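Local coordinates for conserved lipoprotein, putative (Clostridium novyi, PDB 4L1N) that is of unknown function but is probably a membrane-anchored lipoprotein with an all-beta fold related to the beta-propeller families, at residues G58-K62 against E103-W107; K76-E82 against K95-L101; E90-G94 against R137-T141; G146-K150 against E160-T164; D179-I185 against E198-T204. One frame throughout, in Å; residues are numbered along the deposited sequence.

Contact 1: residues G58-K62 against E103-W107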
# COMPACT_ATOMS: atom_id res chain seq x y z
N GLY A 58 17.18 -12.19 -5.11
CA GLY A 58 17.70 -13.30 -5.91
C GLY A 58 16.62 -13.90 -6.79
O GLY A 58 15.44 -13.81 -6.46
N LYS A 59 17.01 -14.48 -7.94
CA LYS A 59 16.05 -15.07 -8.88
C LYS A 59 15.32 -16.29 -8.26
O LYS A 59 14.15 -16.53 -8.60
CB LYS A 59 16.74 -15.46 -10.21
CG LYS A 59 16.14 -14.75 -11.44
CD LYS A 59 16.99 -14.98 -12.71
CE LYS A 59 16.29 -14.57 -13.99
NZ LYS A 59 16.09 -13.10 -14.10
N ASN A 60 15.98 -17.00 -7.31
CA ASN A 60 15.42 -18.15 -6.60
C ASN A 60 14.33 -17.73 -5.59
O ASN A 60 13.38 -18.49 -5.37
CB ASN A 60 16.53 -18.93 -5.89
N SER A 61 14.46 -16.51 -5.00
CA SER A 61 13.53 -15.95 -4.01
C SER A 61 12.11 -15.83 -4.57
O SER A 61 11.94 -15.58 -5.77
CB SER A 61 14.01 -14.59 -3.54
OG SER A 61 13.68 -13.56 -4.46
N LYS A 62 11.11 -15.99 -3.68
CA LYS A 62 9.66 -15.95 -3.94
C LYS A 62 8.90 -15.73 -2.62
O LYS A 62 9.31 -16.29 -1.61
CB LYS A 62 9.20 -17.26 -4.60
CG LYS A 62 9.15 -17.20 -6.12
CD LYS A 62 9.30 -18.56 -6.76
CE LYS A 62 9.66 -18.45 -8.22
NZ LYS A 62 10.24 -19.72 -8.75
N GLU A 103 11.70 -8.99 -17.96
CA GLU A 103 13.11 -9.22 -17.61
C GLU A 103 13.31 -10.35 -16.59
O GLU A 103 14.45 -10.77 -16.36
CB GLU A 103 13.73 -7.93 -17.04
CG GLU A 103 13.67 -6.72 -17.97
CD GLU A 103 14.99 -6.19 -18.48
OE1 GLU A 103 15.88 -5.89 -17.64
OE2 GLU A 103 15.13 -6.02 -19.71
N GLN A 104 12.22 -10.82 -15.95
CA GLN A 104 12.20 -11.84 -14.89
C GLN A 104 12.97 -11.36 -13.62
O GLN A 104 13.45 -12.19 -12.84
CB GLN A 104 12.69 -13.22 -15.40
CG GLN A 104 11.55 -14.17 -15.80
CD GLN A 104 10.69 -14.60 -14.62
OE1 GLN A 104 11.04 -15.53 -13.88
NE2 GLN A 104 9.55 -13.94 -14.40
N SER A 105 13.02 -10.02 -13.41
CA SER A 105 13.68 -9.37 -12.26
C SER A 105 12.74 -9.34 -11.09
O SER A 105 11.53 -9.28 -11.28
CB SER A 105 14.10 -7.94 -12.60
OG SER A 105 14.84 -7.86 -13.81
N LYS A 106 13.29 -9.36 -9.87
CA LYS A 106 12.54 -9.31 -8.61
C LYS A 106 13.21 -8.36 -7.64
O LYS A 106 14.42 -8.40 -7.48
CB LYS A 106 12.44 -10.71 -7.96
CG LYS A 106 11.74 -11.79 -8.79
CD LYS A 106 12.18 -13.19 -8.37
CE LYS A 106 11.72 -14.23 -9.37
NZ LYS A 106 11.59 -15.57 -8.74
N TRP A 107 12.43 -7.54 -6.97
CA TRP A 107 12.91 -6.64 -5.92
C TRP A 107 11.79 -6.40 -4.90
O TRP A 107 10.68 -6.89 -5.09
CB TRP A 107 13.47 -5.32 -6.49
CG TRP A 107 12.47 -4.38 -7.08
CD1 TRP A 107 11.85 -3.34 -6.44
CD2 TRP A 107 12.13 -4.26 -8.46
NE1 TRP A 107 11.10 -2.61 -7.34
CE2 TRP A 107 11.25 -3.16 -8.59
CE3 TRP A 107 12.46 -4.99 -9.62
CZ2 TRP A 107 10.69 -2.79 -9.81
CZ3 TRP A 107 11.90 -4.63 -10.83
CH2 TRP A 107 11.00 -3.56 -10.91

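Contact 2: residues K76-E82 against K95-L101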
# COMPACT_ATOMS: atom_id res chain seq x y z
N LYS A 76 3.44 -5.75 -17.63
CA LYS A 76 4.91 -5.71 -17.60
C LYS A 76 5.41 -6.02 -16.19
O LYS A 76 6.45 -6.63 -16.02
CB LYS A 76 5.43 -4.33 -18.07
CG LYS A 76 6.94 -4.23 -18.29
CD LYS A 76 7.38 -2.77 -18.46
CE LYS A 76 8.81 -2.63 -18.92
NZ LYS A 76 8.91 -2.17 -20.34
N PHE A 77 4.64 -5.59 -15.19
CA PHE A 77 4.97 -5.76 -13.78
C PHE A 77 3.87 -6.47 -13.00
O PHE A 77 2.74 -6.61 -13.48
CB PHE A 77 5.23 -4.39 -13.14
CG PHE A 77 6.41 -3.63 -13.69
CD1 PHE A 77 7.71 -4.07 -13.47
CD2 PHE A 77 6.22 -2.45 -14.40
CE1 PHE A 77 8.80 -3.36 -13.98
CE2 PHE A 77 7.31 -1.75 -14.92
CZ PHE A 77 8.60 -2.21 -14.71
N SER A 78 4.21 -6.91 -11.79
CA SER A 78 3.33 -7.55 -10.83
C SER A 78 3.81 -7.20 -9.42
O SER A 78 5.02 -7.05 -9.20
CB SER A 78 3.27 -9.05 -11.04
OG SER A 78 2.09 -9.55 -10.45
N ALA A 79 2.87 -7.03 -8.48
CA ALA A 79 3.16 -6.67 -7.10
C ALA A 79 2.25 -7.41 -6.12
O ALA A 79 1.18 -7.87 -6.50
CB ALA A 79 3.01 -5.17 -6.92
N CYS A 80 2.69 -7.51 -4.84
CA CYS A 80 1.99 -8.12 -3.70
C CYS A 80 2.63 -7.64 -2.38
O CYS A 80 3.68 -6.99 -2.43
CB CYS A 80 2.00 -9.65 -3.80
SG CYS A 80 3.60 -10.42 -3.44
N ILE A 81 2.00 -7.97 -1.23
CA ILE A 81 2.52 -7.64 0.10
C ILE A 81 2.90 -8.94 0.78
O ILE A 81 2.00 -9.72 1.11
CB ILE A 81 1.53 -6.80 0.98
CG1 ILE A 81 1.14 -5.47 0.33
CG2 ILE A 81 2.10 -6.57 2.40
CD1 ILE A 81 -0.20 -5.04 0.68
N GLU A 82 4.22 -9.17 1.00
CA GLU A 82 4.76 -10.35 1.66
C GLU A 82 4.89 -10.11 3.17
O GLU A 82 5.31 -9.04 3.59
CB GLU A 82 6.13 -10.73 1.03
CG GLU A 82 7.02 -11.70 1.81
CD GLU A 82 6.58 -13.14 2.01
OE1 GLU A 82 5.43 -13.48 1.66
OE2 GLU A 82 7.39 -13.94 2.55
N LYS A 95 6.24 -6.26 3.37
CA LYS A 95 7.13 -5.71 2.35
C LYS A 95 6.41 -5.73 0.99
O LYS A 95 5.76 -6.72 0.68
CB LYS A 95 8.42 -6.53 2.26
CG LYS A 95 9.18 -6.81 3.56
CD LYS A 95 9.81 -8.21 3.49
CE LYS A 95 11.23 -8.29 4.03
NZ LYS A 95 11.97 -9.49 3.51
N ILE A 96 6.52 -4.66 0.17
CA ILE A 96 5.92 -4.66 -1.17
C ILE A 96 6.91 -5.37 -2.11
O ILE A 96 8.02 -4.89 -2.33
CB ILE A 96 5.53 -3.25 -1.72
CG1 ILE A 96 4.59 -2.49 -0.77
CG2 ILE A 96 4.91 -3.37 -3.12
CD1 ILE A 96 4.58 -1.00 -1.02
N TYR A 97 6.50 -6.53 -2.65
CA TYR A 97 7.29 -7.35 -3.57
C TYR A 97 6.91 -6.99 -5.01
O TYR A 97 5.72 -7.00 -5.31
CB TYR A 97 7.03 -8.84 -3.28
CG TYR A 97 8.04 -9.52 -2.39
CD1 TYR A 97 8.56 -8.87 -1.27
CD2 TYR A 97 8.46 -10.82 -2.64
CE1 TYR A 97 9.48 -9.50 -0.43
CE2 TYR A 97 9.38 -11.46 -1.80
CZ TYR A 97 9.88 -10.80 -0.69
OH TYR A 97 10.82 -11.42 0.11
N ILE A 98 7.88 -6.60 -5.85
CA ILE A 98 7.64 -6.25 -7.26
C ILE A 98 8.43 -7.21 -8.18
O ILE A 98 9.52 -7.69 -7.83
CB ILE A 98 7.90 -4.74 -7.60
CG1 ILE A 98 7.00 -3.84 -6.76
CG2 ILE A 98 7.66 -4.42 -9.10
CD1 ILE A 98 7.69 -2.82 -6.18
N LYS A 99 7.84 -7.50 -9.34
CA LYS A 99 8.36 -8.43 -10.33
C LYS A 99 8.29 -7.82 -11.73
O LYS A 99 7.21 -7.39 -12.15
CB LYS A 99 7.48 -9.69 -10.28
CG LYS A 99 8.21 -11.03 -10.32
CD LYS A 99 7.31 -12.20 -9.79
CE LYS A 99 6.00 -12.41 -10.53
NZ LYS A 99 5.20 -13.53 -9.96
N ASN A 100 9.42 -7.75 -12.44
CA ASN A 100 9.45 -7.32 -13.84
C ASN A 100 9.22 -8.59 -14.63
O ASN A 100 10.13 -9.41 -14.74
CB ASN A 100 10.75 -6.62 -14.23
CG ASN A 100 10.75 -6.03 -15.62
OD1 ASN A 100 10.28 -6.63 -16.61
ND2 ASN A 100 11.32 -4.85 -15.75
N LEU A 101 7.97 -8.81 -15.07
CA LEU A 101 7.53 -10.02 -15.75
C LEU A 101 8.28 -10.27 -17.05
O LEU A 101 8.51 -11.44 -17.39
CB LEU A 101 6.02 -9.99 -16.00
CG LEU A 101 5.14 -10.03 -14.75
CD1 LEU A 101 3.75 -9.65 -15.08
CD2 LEU A 101 5.16 -11.38 -14.09

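Contact 3: residues E90-G94 against R137-T141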
# COMPACT_ATOMS: atom_id res chain seq x y z
N GLU A 90 -2.59 -10.34 9.06
CA GLU A 90 -1.65 -10.77 10.08
C GLU A 90 -0.76 -9.63 10.52
O GLU A 90 -0.36 -8.81 9.69
CB GLU A 90 -0.79 -11.93 9.58
CG GLU A 90 -1.60 -13.18 9.28
CD GLU A 90 -2.34 -13.75 10.47
OE1 GLU A 90 -1.67 -14.08 11.48
OE2 GLU A 90 -3.59 -13.81 10.42
N GLU A 91 -0.43 -9.59 11.83
CA GLU A 91 0.42 -8.57 12.44
C GLU A 91 1.83 -8.62 11.87
O GLU A 91 2.29 -9.67 11.42
CB GLU A 91 0.48 -8.75 13.96
CG GLU A 91 -0.64 -8.04 14.70
CD GLU A 91 -0.45 -7.85 16.20
OE1 GLU A 91 0.62 -8.22 16.74
OE2 GLU A 91 -1.38 -7.29 16.83
N GLY A 92 2.50 -7.47 11.90
CA GLY A 92 3.87 -7.35 11.42
C GLY A 92 4.04 -6.32 10.33
O GLY A 92 3.06 -5.75 9.85
N VAL A 93 5.32 -6.05 9.96
CA VAL A 93 5.71 -5.12 8.91
C VAL A 93 5.82 -5.91 7.61
O VAL A 93 6.72 -6.74 7.48
CB VAL A 93 7.01 -4.32 9.24
CG1 VAL A 93 7.50 -3.52 8.04
CG2 VAL A 93 6.82 -3.41 10.45
N GLY A 94 4.88 -5.68 6.70
CA GLY A 94 4.87 -6.31 5.39
C GLY A 94 5.83 -5.59 4.46
O GLY A 94 6.24 -4.45 4.74
N ARG A 137 -0.63 1.07 10.82
CA ARG A 137 0.18 0.58 11.93
C ARG A 137 0.34 -0.92 11.76
O ARG A 137 -0.58 -1.57 11.26
CB ARG A 137 -0.42 0.95 13.30
CG ARG A 137 -0.26 2.42 13.72
CD ARG A 137 1.13 2.74 14.26
NE ARG A 137 1.18 3.97 15.05
CZ ARG A 137 1.34 5.20 14.55
NH1 ARG A 137 1.42 5.38 13.24
NH2 ARG A 137 1.40 6.25 15.36
N ALA A 138 1.55 -1.44 12.05
CA ALA A 138 1.91 -2.84 11.83
C ALA A 138 1.24 -3.77 12.83
O ALA A 138 0.98 -4.93 12.51
CB ALA A 138 3.41 -3.01 11.91
N HIS A 139 0.99 -3.27 14.05
CA HIS A 139 0.40 -4.07 15.11
C HIS A 139 -0.91 -3.44 15.64
O HIS A 139 -1.10 -2.23 15.54
CB HIS A 139 1.43 -4.26 16.23
CG HIS A 139 2.73 -4.83 15.73
ND1 HIS A 139 3.81 -4.01 15.43
CD2 HIS A 139 3.05 -6.11 15.41
CE1 HIS A 139 4.76 -4.82 14.98
NE2 HIS A 139 4.35 -6.09 14.94
N GLY A 140 -1.82 -4.29 16.13
CA GLY A 140 -3.10 -3.84 16.65
C GLY A 140 -4.30 -4.27 15.84
O GLY A 140 -4.15 -4.65 14.67
N THR A 141 -5.49 -4.19 16.46
CA THR A 141 -6.81 -4.61 15.95
C THR A 141 -7.64 -3.45 15.33
O THR A 141 -8.68 -3.68 14.69
CB THR A 141 -7.62 -5.24 17.12
OG1 THR A 141 -7.60 -4.38 18.28
CG2 THR A 141 -7.13 -6.63 17.50

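Contact 4: residues G146-K150 against E160-T164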
# COMPACT_ATOMS: atom_id res chain seq x y z
N GLY A 146 -5.12 3.63 6.91
CA GLY A 146 -4.34 4.80 7.25
C GLY A 146 -4.32 5.84 6.17
O GLY A 146 -5.36 6.39 5.79
N ILE A 147 -3.11 6.14 5.66
CA ILE A 147 -2.92 7.17 4.63
C ILE A 147 -2.66 6.48 3.30
O ILE A 147 -1.93 5.49 3.26
CB ILE A 147 -1.79 8.16 5.03
CG1 ILE A 147 -2.06 8.77 6.43
CG2 ILE A 147 -1.61 9.25 3.99
CD1 ILE A 147 -0.85 9.26 7.19
N LEU A 148 -3.27 7.02 2.22
CA LEU A 148 -3.09 6.56 0.84
C LEU A 148 -1.99 7.40 0.19
O LEU A 148 -1.99 8.65 0.30
CB LEU A 148 -4.42 6.67 0.06
CG LEU A 148 -4.53 6.13 -1.37
CD1 LEU A 148 -4.57 4.64 -1.39
CD2 LEU A 148 -5.85 6.56 -1.99
N TYR A 149 -1.01 6.70 -0.42
CA TYR A 149 0.14 7.26 -1.12
C TYR A 149 0.23 6.75 -2.54
O TYR A 149 -0.25 5.64 -2.83
CB TYR A 149 1.44 6.87 -0.40
CG TYR A 149 1.61 7.39 1.01
CD1 TYR A 149 2.20 8.62 1.25
CD2 TYR A 149 1.20 6.63 2.11
CE1 TYR A 149 2.35 9.11 2.55
CE2 TYR A 149 1.36 7.11 3.41
CZ TYR A 149 1.94 8.34 3.63
OH TYR A 149 2.14 8.76 4.92
N LYS A 150 0.96 7.52 -3.41
CA LYS A 150 1.36 7.17 -4.78
C LYS A 150 2.81 6.81 -4.68
O LYS A 150 3.62 7.68 -4.35
CB LYS A 150 1.13 8.32 -5.77
CG LYS A 150 1.47 7.98 -7.22
CD LYS A 150 1.16 9.13 -8.17
CE LYS A 150 2.36 9.92 -8.60
NZ LYS A 150 2.46 9.98 -10.08
N GLU A 160 1.45 11.80 -1.09
CA GLU A 160 0.13 11.52 -0.53
C GLU A 160 -0.95 11.66 -1.57
O GLU A 160 -0.90 12.59 -2.38
CB GLU A 160 -0.22 12.47 0.63
CG GLU A 160 0.63 12.39 1.89
CD GLU A 160 0.17 13.32 3.00
OE1 GLU A 160 -0.80 14.08 2.79
OE2 GLU A 160 0.81 13.32 4.08
N LEU A 161 -1.94 10.78 -1.53
CA LEU A 161 -3.10 10.89 -2.42
C LEU A 161 -4.30 11.27 -1.60
O LEU A 161 -5.18 12.00 -2.06
CB LEU A 161 -3.38 9.57 -3.16
CG LEU A 161 -2.55 9.24 -4.36
CD1 LEU A 161 -2.85 7.81 -4.80
CD2 LEU A 161 -2.82 10.20 -5.47
N TYR A 162 -4.36 10.71 -0.37
CA TYR A 162 -5.46 10.93 0.55
C TYR A 162 -5.01 10.72 1.99
O TYR A 162 -4.80 9.60 2.42
CB TYR A 162 -6.66 10.01 0.22
CG TYR A 162 -7.96 10.58 0.73
CD1 TYR A 162 -8.25 10.60 2.09
CD2 TYR A 162 -8.87 11.18 -0.13
CE1 TYR A 162 -9.42 11.16 2.58
CE2 TYR A 162 -10.03 11.78 0.35
CZ TYR A 162 -10.29 11.78 1.71
OH TYR A 162 -11.44 12.33 2.23
N ASN A 163 -4.88 11.81 2.73
CA ASN A 163 -4.59 11.82 4.15
C ASN A 163 -5.73 12.57 4.81
O ASN A 163 -5.90 13.76 4.52
CB ASN A 163 -3.25 12.48 4.43
CG ASN A 163 -2.90 12.62 5.88
OD1 ASN A 163 -3.69 12.33 6.79
ND2 ASN A 163 -1.69 13.07 6.15
N THR A 164 -6.51 11.90 5.69
CA THR A 164 -7.65 12.53 6.37
C THR A 164 -7.23 13.48 7.52
O THR A 164 -8.09 14.17 8.05
CB THR A 164 -8.61 11.47 6.95
OG1 THR A 164 -7.99 10.88 8.07
CG2 THR A 164 -9.04 10.40 5.96
O HOH W 1 2.22 11.42 5.06

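Contact 5: residues D179-I185 against E198-T204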
# COMPACT_ATOMS: atom_id res chain seq x y z
N ASP A 179 -8.82 9.11 -14.49
CA ASP A 179 -8.40 10.25 -13.69
C ASP A 179 -9.06 10.25 -12.30
O ASP A 179 -8.77 11.14 -11.51
CB ASP A 179 -8.73 11.57 -14.43
CG ASP A 179 -10.21 11.78 -14.81
OD1 ASP A 179 -10.82 10.84 -15.41
OD2 ASP A 179 -10.73 12.90 -14.58
N LYS A 180 -9.94 9.27 -11.99
CA LYS A 180 -10.67 9.22 -10.71
C LYS A 180 -10.29 8.06 -9.82
O LYS A 180 -10.14 6.93 -10.30
CB LYS A 180 -12.20 9.12 -10.96
CG LYS A 180 -12.80 10.13 -11.92
CD LYS A 180 -13.35 11.36 -11.21
CE LYS A 180 -13.59 12.49 -12.19
NZ LYS A 180 -14.85 12.29 -12.98
N ILE A 181 -10.24 8.30 -8.50
CA ILE A 181 -9.98 7.26 -7.50
C ILE A 181 -11.11 7.28 -6.49
O ILE A 181 -11.41 8.33 -5.95
CB ILE A 181 -8.58 7.40 -6.80
CG1 ILE A 181 -7.42 7.56 -7.81
CG2 ILE A 181 -8.33 6.25 -5.84
CD1 ILE A 181 -6.12 7.99 -7.23
N ASP A 182 -11.75 6.12 -6.25
CA ASP A 182 -12.76 5.91 -5.21
C ASP A 182 -12.01 5.48 -3.95
O ASP A 182 -11.38 4.42 -3.94
CB ASP A 182 -13.76 4.82 -5.66
CG ASP A 182 -14.93 5.23 -6.51
OD1 ASP A 182 -14.99 6.40 -6.91
OD2 ASP A 182 -15.79 4.37 -6.77
N VAL A 183 -12.01 6.31 -2.90
CA VAL A 183 -11.25 6.05 -1.68
C VAL A 183 -12.20 5.59 -0.56
O VAL A 183 -13.14 6.34 -0.23
CB VAL A 183 -10.46 7.34 -1.29
CG1 VAL A 183 -9.70 7.18 0.01
CG2 VAL A 183 -9.52 7.79 -2.40
N GLN A 184 -11.97 4.37 0.03
CA GLN A 184 -12.81 3.95 1.14
C GLN A 184 -12.19 4.36 2.42
O GLN A 184 -11.02 4.04 2.68
CB GLN A 184 -13.12 2.46 1.19
CG GLN A 184 -14.16 2.06 0.20
CD GLN A 184 -15.55 2.27 0.67
OE1 GLN A 184 -16.33 2.88 -0.02
NE2 GLN A 184 -15.90 1.72 1.80
N ILE A 185 -12.98 5.04 3.24
CA ILE A 185 -12.53 5.50 4.54
C ILE A 185 -13.36 4.80 5.60
O ILE A 185 -14.56 4.69 5.43
CB ILE A 185 -12.63 7.06 4.60
CG1 ILE A 185 -11.88 7.69 3.44
CG2 ILE A 185 -12.15 7.64 5.94
CD1 ILE A 185 -12.48 8.81 2.89
N GLU A 198 -18.48 3.51 7.14
CA GLU A 198 -17.61 3.62 5.97
C GLU A 198 -18.08 4.76 5.05
O GLU A 198 -19.25 5.12 5.05
CB GLU A 198 -17.57 2.30 5.21
CG GLU A 198 -16.77 1.25 5.96
CD GLU A 198 -16.33 0.02 5.18
OE1 GLU A 198 -16.39 0.02 3.93
OE2 GLU A 198 -15.90 -0.96 5.84
N GLU A 199 -17.14 5.35 4.29
CA GLU A 199 -17.39 6.41 3.30
C GLU A 199 -16.72 6.06 1.98
O GLU A 199 -15.73 5.35 1.99
CB GLU A 199 -16.84 7.77 3.80
CG GLU A 199 -17.58 8.31 5.01
CD GLU A 199 -17.14 9.65 5.57
OE1 GLU A 199 -16.01 10.09 5.26
OE2 GLU A 199 -17.90 10.21 6.39
N THR A 200 -17.24 6.56 0.87
CA THR A 200 -16.61 6.47 -0.46
C THR A 200 -16.39 7.89 -0.95
O THR A 200 -17.35 8.65 -1.05
CB THR A 200 -17.41 5.68 -1.48
OG1 THR A 200 -17.92 4.47 -0.91
CG2 THR A 200 -16.61 5.36 -2.69
N LYS A 201 -15.14 8.27 -1.23
CA LYS A 201 -14.81 9.60 -1.71
C LYS A 201 -14.12 9.46 -3.02
O LYS A 201 -13.12 8.75 -3.10
CB LYS A 201 -13.92 10.39 -0.72
CG LYS A 201 -14.42 10.51 0.73
CD LYS A 201 -15.75 11.22 0.85
CE LYS A 201 -15.70 12.37 1.82
NZ LYS A 201 -16.94 12.40 2.64
N THR A 202 -14.64 10.12 -4.04
CA THR A 202 -14.05 10.10 -5.36
C THR A 202 -13.17 11.33 -5.44
O THR A 202 -13.65 12.44 -5.21
CB THR A 202 -15.16 9.99 -6.42
OG1 THR A 202 -15.81 8.75 -6.20
CG2 THR A 202 -14.64 10.00 -7.84
N ILE A 203 -11.88 11.13 -5.70
CA ILE A 203 -10.89 12.19 -5.88
C ILE A 203 -10.48 12.27 -7.36
O ILE A 203 -10.50 11.25 -8.05
CB ILE A 203 -9.64 12.05 -4.93
CG1 ILE A 203 -8.93 10.70 -5.08
CG2 ILE A 203 -10.02 12.34 -3.47
CD1 ILE A 203 -7.58 10.60 -4.43
N THR A 204 -10.14 13.46 -7.86
CA THR A 204 -9.66 13.63 -9.24
C THR A 204 -8.11 13.76 -9.14
O THR A 204 -7.58 14.33 -8.18
CB THR A 204 -10.37 14.79 -9.95
OG1 THR A 204 -11.77 14.60 -9.86
CG2 THR A 204 -10.07 14.84 -11.39

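Contact 1: residues G58-K62 against E103-W107
This is a polar surface contact between a loop and the start of a strand: a beta turn in the loop after strand 49-56 is tied to the beginning of strand 105-111; strands 49-56 and 105-111 are neighbours in the large antiparallel sheet. The turn runs from Gly58 to Ser61. Lys59 and Asn60 at its corners have phi/psi of -65/-29° and -72/-32°, close to a type I turn, and the closing bond from Ser61 N to Gly58 O is weak at 3.2 Å. The side chain of Ser61 strengthens the closure, since its OG donates to Gly58 O at 2.7 Å, a job for which a short hydroxyl is well suited.

Where the turn bends, carbonyls face Lys106, whose CA-to-CB bond points toward the loop. A nearly extended lysine can cross a gap of 6.8 Å between Lys59 CA and Lys106 CA and set its ammonium among these acceptors. Its aliphatic part passes Gly58, with Lys106 CD 3.8 Å from Gly58 O. Lys59 reaches back the other way, its NZ donating to Gln104 O at 3.1 Å. Gln104 lies in the left-handed region (phi/psi 64/27°), at the turn leading into the strand. Just before the turn, Leu57 bonds to Lys106 through the backbone. At the centre of the contact, Lys106 NZ donates to Lys59 O at 2.7 Å and to Ser61 O at 3.0 Å.

Contact 2: residues K76-E82 against K95-L101
Strands 77-82 and 95-100 form a regular antiparallel pair in the large sheet, with two different faces. One face carries Phe77, Ala79, Ile81, Ile96 and Ile98; Ala79 and Ile96 pack on strands 118-125 and 130-137, Phe77 on Trp125, and Ile98 on strand 105-111. Both isoleucines of the second strand keep chi1 in the m well, and small Ala79 sets its CB 4.2 Å from Ile98 CG1. Phe77, also m, swings its ring back until its CE1 lies 3.4 Å from Asn100 ND2; Asn100 OD1 is engaged by Glu103 N.

The other face is more polar. Tyr97, with chi1 between wells at -97°, lays its ring under Glu82, whose CB sits 3.9 Å from the ring centroid in a CH-pi contact. Glu82 (chi1 t, chi2 p) sends its carboxylate to the backbone nitrogens of Thr64 and Phe65, while Ser78 OG bonds to Asn71. Largely apolar residues thus face the interior, whereas on the opposite face the polar ends of Ser78 and Glu82 bind the preceding chain.

Contact 3: residues E90-G94 against R137-T141
Two hydrogen bonds clasp this pair of loops: Gly92 N donates to Ala138 O at 3.0 Å, and the carboxylate of Glu91 accepts from Gly140 N, with its OE2 3.1 Å away. Within the all-beta fold, the loop joining strands 77-82 and 95-100 here meets the one joining strands 130-137 and 147-152, and the touching parts run roughly antiparallel. The Glu91 side chain is long enough to span the gap to a backbone NH, and its OE1 also lies at the edge of the His139 ring, 3.5 Å from His139 CD2. Gly92 and Gly140 have phi/psi of 123/173° and 113/163°, angles at which a CB would collide with the preceding carbonyl, so glycine suits both places. Outside the pair, the Ala138 backbone bonds to Lys117 and Gly94 N to Thr119, anchoring each loop near the start of strand 118-125. Below the polar links lies a small apolar patch, where the compact Ala138 points toward its partner and its CB meets Val93 CG2 at 3.7 Å.

Contact 4: residues G146-K150 against E160-T164
A single carbonyl, Leu148 O, accepts two backbone hydrogen bonds from consecutive residues: Leu161 N at 2.8 Å and Tyr162 N at 3.2 Å. Leu148 N completes the exchange by donating to Tyr162 O at 3.0 Å. Two residues therefore face one, and the register slips by one between the Leu148-Tyr162 pair and the Tyr149-Glu160 pair. Leu161 has phi/psi of -110/-37°, the helix-like setting expected at the first position of a classic beta bulge. The bulge falls exactly where the chain turns a corner, at the end of strand 157-160 in the large sheet and on the way to the three-stranded sheet that begins with strand 169-177.

Hydrophobic side chains suit the space between the two sheets. Leu161 points toward its partner strand, its CB 4.0 Å from Leu148 CG, and Leu148 CB lies 4.0 Å from Tyr162 CB; Leu148 and Tyr162 both touch Val171 and Val183 of the smaller sheet. The other side is mixed: Ile147 CG2 packs 3.6 Å from Asn163 CB, while Asn163 ND2 donates to Glu160 OE2 at 3.3 Å and its OD1 accepts from Lys165 N. Glu160 OE2 also receives a hydrogen bond from a water whose oxygen is 2.6 Å away, and the same water oxygen lies 2.7 Å from Tyr149 OH, bridging the two segments.

Contact 5: residues D179-I185 against E198-T204
Strands 180-185 and 198-204 run antiparallel, their directions 154° apart and their axes approaching to 4.4 Å, as the body of a beta hairpin. Three hydrogen-bonded pairs hold the backbones together. Ile181 N donates to Ile203 O at 3.0 Å and Ile203 N to Ile181 O at 2.9 Å; the pairs Val183 with Lys201 and Ile185 with Glu199 repeat the pattern, the shortest bond being Val183 N to Lys201 O at 2.7 Å.

One face is mainly apolar, with Ile181, Val183, Ile185 and Ile203, but also carries Glu199, whose OE2 bonds to His197, and Lys201. Its beta-branched residues favour extended backbones and mesh closely: Ile181 CB lies 3.7 Å from Ile203 CG1, and Ile203 CD1 is 4.0 Å from Val183 CG2. At its outer margin the aliphatic stem of Lys201 adds to this layer, its CG 3.4 Å from Ile185 CD1. Across the sheet, polar residues pair at non-hydrogen-bonded positions. Thr202 OG1 donates to Asp182 OD1 at 2.6 Å, and Thr200 OG1 to Gln184 OE1 at a very short 2.4 Å. Threonine serves well here, combining a beta-branched frame with a hydroxyl near the facing side chain.

Strand 180-188 is the middle of a three-stranded sheet. Its other edge pairs with strand 169-177, where Asp182 bonds to Val175 through the backbone, while Ile185 and Ile203 pack against Tyr162.

Overall arrangement
Contacts 1, 2 and 4 involve the large sheet, contact 5 the three-stranded one, and contact 3 joins two loops. Contact 2 is nested within the loop closed by contact 1, and they join edge to edge: Ser105 O lies 2.8 Å from Asn100 N and Trp107 O 2.9 Å from Ile98 N, both probable hydrogen bonds. Contact 3 alternates with both along the chain, touching contact 2 where Ile81 CG2 meets Gly94 CA at 4.1 Å. Contacts 4 and 5 lie on the other side of the chain's centre from contacts 1 and 2, and Tyr162 links them, its CD2 3.7 Å from Ile203 CG2. Centres of contacts 1 and 5 are about 34 Å apart. No active site is known.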